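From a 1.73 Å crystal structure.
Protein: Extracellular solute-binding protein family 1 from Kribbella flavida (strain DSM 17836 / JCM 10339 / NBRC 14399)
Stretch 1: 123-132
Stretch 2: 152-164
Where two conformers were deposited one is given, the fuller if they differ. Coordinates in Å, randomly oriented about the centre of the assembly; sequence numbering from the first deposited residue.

Stretch 1, residues 123-132: DLFARAGLPT
Stretch 2 (152-164) RRFKAKMPNSAWF

How does Arg153, on a helix that begins before Arg152, reach the end of the helix that leads in through Asp123? Its side chain is extended, with chi1 to chi3 all t, and carries the guanidinium past Leu130, whose CD2 lies over one face, 3.4 Å from Arg153 CZ. At the group's edge, Arg153 NH2 gives a weak hydrogen bond to Gly129 O (2.8 Å, 116°). Arg153 NE donates to water 1 (2.7 Å), which donates to Ala128 O (2.7 Å). Gly129, at phi/psi 82/9, closes a Schellman motif through Gly129 N to Ala126 O (3.1 Å) and Leu130 N to Phe125 O (2.9 Å); this positive phi calls for glycine.

What does Phe154 bury? Its t rotamer (chi2 88°) points the ring at Leu124, Ala128 and Leu130: Phe154 CD1 lies 4.0 Å from Leu130 CD1, while Phe154 CE1 is 4.0 Å from Leu124 CB. Leu124 and Leu130, both m,t, offer this buried ring apolar surface, with no polar side-chain atom to satisfy.

Why is a small residue suitable at Ala128? The alpha carbons come nearest here, with Ala128 CA 5.5 Å from Lys157 CA, and Ala128 CB already touches Phe154 CD1 (3.5 Å) and Met158 CG (3.6 Å). Selenomethionine Met158 folds m,m,m, placing CE 3.8 Å from Leu124 CD2 and over one face of the Arg127 guanidinium, 3.8 Å from Arg127 NH2.

How does the chain return to the contact after Met158? A type I turn from Met158 to Ser161, with Ser161 N hydrogen-bonded to Met158 O (3.1 Å), leads on to Trp163, at a corner in the chain. Trp163 (chi1 t, chi2 -128°) lays its six-membered ring nearly parallel to Phe125 (m, chi2 37°), planes at 10°, but slid so they barely overlap; Trp163 CH2 is 3.5 Å from Phe125 CZ, and Trp163 CZ3 3.9 Å from Leu130 CD1. The contact buries 572 Å², largely by apolar packing.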

# COMPACT_ATOMS: atom_id res chain seq x y z
N ASP A 123 11.30 7.34 -22.48
CA ASP A 123 12.40 7.22 -23.42
C ASP A 123 12.55 5.79 -23.92
O ASP A 123 12.73 5.56 -25.12
CB ASP A 123 13.71 7.71 -22.79
CG ASP A 123 14.09 6.92 -21.55
OD1 ASP A 123 13.19 6.55 -20.78
OD2 ASP A 123 15.30 6.67 -21.35
N LEU A 124 12.46 4.82 -23.01
CA LEU A 124 12.53 3.42 -23.42
C LEU A 124 11.31 3.03 -24.24
O LEU A 124 11.43 2.29 -25.23
CB LEU A 124 12.68 2.51 -22.20
CG LEU A 124 13.92 2.77 -21.34
CD1 LEU A 124 14.01 1.77 -20.17
CD2 LEU A 124 15.21 2.77 -22.18
N PHE A 125 10.12 3.53 -23.87
CA PHE A 125 8.93 3.27 -24.68
C PHE A 125 9.12 3.79 -26.10
O PHE A 125 8.83 3.10 -27.08
CB PHE A 125 7.69 3.90 -24.04
CG PHE A 125 7.00 3.03 -23.01
CD1 PHE A 125 7.74 2.22 -22.15
CD2 PHE A 125 5.61 3.04 -22.89
CE1 PHE A 125 7.11 1.44 -21.18
CE2 PHE A 125 4.97 2.26 -21.94
CZ PHE A 125 5.72 1.45 -21.08
N ALA A 126 9.60 5.03 -26.22
CA ALA A 126 9.79 5.62 -27.54
C ALA A 126 10.69 4.75 -28.41
O ALA A 126 10.36 4.44 -29.56
CB ALA A 126 10.36 7.03 -27.41
N ARG A 127 11.82 4.33 -27.84
CA ARG A 127 12.80 3.55 -28.59
C ARG A 127 12.27 2.17 -28.94
O ARG A 127 12.73 1.55 -29.92
CB ARG A 127 14.10 3.45 -27.77
CG ARG A 127 14.83 4.79 -27.66
CD ARG A 127 15.90 4.80 -26.57
NE ARG A 127 16.65 3.55 -26.49
CZ ARG A 127 17.44 3.21 -25.47
NH1 ARG A 127 17.59 4.03 -24.43
NH2 ARG A 127 18.08 2.05 -25.49
N ALA A 128 11.33 1.66 -28.16
CA ALA A 128 10.75 0.35 -28.42
C ALA A 128 9.56 0.41 -29.37
O ALA A 128 8.99 -0.64 -29.68
CB ALA A 128 10.32 -0.31 -27.10
N GLY A 129 9.18 1.59 -29.84
CA GLY A 129 8.03 1.71 -30.71
C GLY A 129 6.70 1.74 -30.01
O GLY A 129 5.66 1.67 -30.68
N LEU A 130 6.69 1.85 -28.68
CA LEU A 130 5.46 1.97 -27.91
C LEU A 130 4.96 3.41 -27.94
O LEU A 130 5.71 4.33 -28.24
CB LEU A 130 5.70 1.54 -26.46
CG LEU A 130 5.78 0.04 -26.21
CD1 LEU A 130 6.22 -0.25 -24.78
CD2 LEU A 130 4.43 -0.60 -26.50
N PRO A 131 3.68 3.63 -27.62
CA PRO A 131 3.21 5.00 -27.41
C PRO A 131 3.92 5.62 -26.21
O PRO A 131 4.41 4.92 -25.32
CB PRO A 131 1.71 4.84 -27.15
CG PRO A 131 1.59 3.46 -26.58
CD PRO A 131 2.60 2.65 -27.37
N THR A 132 3.97 6.95 -26.18
CA THR A 132 4.57 7.65 -25.05
C THR A 132 3.60 8.57 -24.34
O THR A 132 3.80 8.85 -23.15
CB THR A 132 5.78 8.47 -25.50
OG1 THR A 132 5.39 9.33 -26.57
CG2 THR A 132 6.92 7.56 -25.97
N ARG A 152 6.21 -8.24 -23.49
CA ARG A 152 6.89 -9.11 -24.45
C ARG A 152 7.17 -8.37 -25.75
O ARG A 152 8.25 -8.52 -26.34
CB ARG A 152 6.06 -10.37 -24.70
CG ARG A 152 5.97 -11.26 -23.47
CD ARG A 152 5.41 -12.62 -23.78
NE ARG A 152 4.13 -12.51 -24.49
CZ ARG A 152 2.95 -12.44 -23.88
NH1 ARG A 152 2.87 -12.46 -22.55
NH2 ARG A 152 1.84 -12.34 -24.62
N ARG A 153 6.21 -7.56 -26.21
CA ARG A 153 6.45 -6.68 -27.35
C ARG A 153 7.64 -5.77 -27.09
O ARG A 153 8.53 -5.63 -27.94
CB ARG A 153 5.18 -5.87 -27.63
CG ARG A 153 5.36 -4.71 -28.58
CD ARG A 153 4.10 -3.85 -28.70
NE ARG A 153 4.40 -2.60 -29.40
CZ ARG A 153 3.52 -1.62 -29.63
NH1 ARG A 153 2.27 -1.73 -29.20
NH2 ARG A 153 3.91 -0.52 -30.27
N PHE A 154 7.67 -5.14 -25.91
CA PHE A 154 8.80 -4.30 -25.52
C PHE A 154 10.10 -5.09 -25.53
O PHE A 154 11.10 -4.66 -26.10
CB PHE A 154 8.54 -3.71 -24.12
CG PHE A 154 9.71 -2.92 -23.56
CD1 PHE A 154 9.84 -1.57 -23.84
CD2 PHE A 154 10.66 -3.53 -22.76
CE1 PHE A 154 10.91 -0.84 -23.34
CE2 PHE A 154 11.73 -2.81 -22.25
CZ PHE A 154 11.86 -1.46 -22.54
N LYS A 155 10.10 -6.26 -24.87
CA LYS A 155 11.33 -7.03 -24.70
C LYS A 155 11.90 -7.45 -26.05
O LYS A 155 13.13 -7.48 -26.23
CB LYS A 155 11.05 -8.25 -23.84
CG LYS A 155 12.28 -9.01 -23.42
CD LYS A 155 13.18 -8.14 -22.58
CE LYS A 155 14.43 -8.88 -22.17
NZ LYS A 155 15.62 -8.00 -22.29
N ALA A 156 11.03 -7.77 -27.01
CA ALA A 156 11.50 -8.20 -28.32
C ALA A 156 12.33 -7.12 -29.00
O ALA A 156 13.22 -7.43 -29.79
CB ALA A 156 10.32 -8.60 -29.20
N LYS A 157 12.06 -5.86 -28.68
CA LYS A 157 12.76 -4.72 -29.24
C LYS A 157 13.90 -4.23 -28.37
O LYS A 157 14.73 -3.45 -28.84
CB LYS A 157 11.78 -3.56 -29.47
CG LYS A 157 10.56 -3.94 -30.27
CD LYS A 157 10.83 -3.76 -31.75
CE LYS A 157 11.22 -2.33 -32.03
NZ LYS A 157 12.02 -2.19 -33.27
N MSE A 158 13.95 -4.64 -27.11
CA MSE A 158 14.87 -4.05 -26.14
C MSE A 158 15.58 -5.12 -25.33
O MSE A 158 15.27 -5.32 -24.15
CB MSE A 158 14.11 -3.10 -25.21
CG MSE A 158 13.27 -2.06 -25.94
SE MSE A 158 14.40 -0.67 -26.71
CE MSE A 158 14.62 0.44 -25.12
N PRO A 159 16.56 -5.80 -25.94
CA PRO A 159 17.19 -6.94 -25.26
C PRO A 159 17.90 -6.57 -23.97
O PRO A 159 18.03 -7.43 -23.10
CB PRO A 159 18.17 -7.47 -26.32
CG PRO A 159 18.46 -6.28 -27.18
CD PRO A 159 17.16 -5.54 -27.26
N ASN A 160 18.36 -5.33 -23.82
CA ASN A 160 19.10 -4.93 -22.63
C ASN A 160 18.23 -4.27 -21.57
O ASN A 160 18.77 -3.71 -20.61
CB ASN A 160 20.24 -3.99 -23.01
CG ASN A 160 21.32 -4.69 -23.78
OD1 ASN A 160 21.50 -5.90 -23.67
ND2 ASN A 160 22.06 -3.93 -24.58
N SER A 161 16.91 -4.31 -21.71
CA SER A 161 16.02 -3.79 -20.68
C SER A 161 14.99 -4.84 -20.30
O SER A 161 14.65 -5.72 -21.10
CB SER A 161 15.29 -2.52 -21.15
OG SER A 161 16.19 -1.44 -21.28
N ALA A 162 14.51 -4.75 -19.07
CA ALA A 162 13.39 -5.55 -18.62
C ALA A 162 12.13 -4.69 -18.58
O ALA A 162 12.17 -3.46 -18.70
CB ALA A 162 13.67 -6.17 -17.25
N TRP A 163 11.00 -5.35 -18.38
CA TRP A 163 9.71 -4.67 -18.35
C TRP A 163 9.41 -4.10 -16.97
O TRP A 163 8.96 -2.95 -16.85
CB TRP A 163 8.62 -5.65 -18.79
CG TRP A 163 7.24 -5.08 -19.01
CD1 TRP A 163 6.07 -5.55 -18.47
CD2 TRP A 163 6.87 -3.98 -19.86
NE1 TRP A 163 5.00 -4.81 -18.93
CE2 TRP A 163 5.47 -3.85 -19.79
CE3 TRP A 163 7.59 -3.11 -20.70
CZ2 TRP A 163 4.77 -2.87 -20.50
CZ3 TRP A 163 6.89 -2.14 -21.40
CH2 TRP A 163 5.50 -2.03 -21.30
N PHE A 164 9.67 -4.88 -15.92
CA PHE A 164 9.40 -4.44 -14.55
C PHE A 164 10.57 -4.85 -13.66
O PHE A 164 11.44 -5.63 -14.06
CB PHE A 164 8.08 -5.03 -14.02
CG PHE A 164 7.97 -6.52 -14.17
CD1 PHE A 164 8.63 -7.38 -13.30
CD2 PHE A 164 7.16 -7.07 -15.17
CE1 PHE A 164 8.51 -8.77 -13.43
CE2 PHE A 164 7.03 -8.45 -15.31
CZ PHE A 164 7.71 -9.30 -14.43
O HOH W 1 6.70 -1.81 -30.61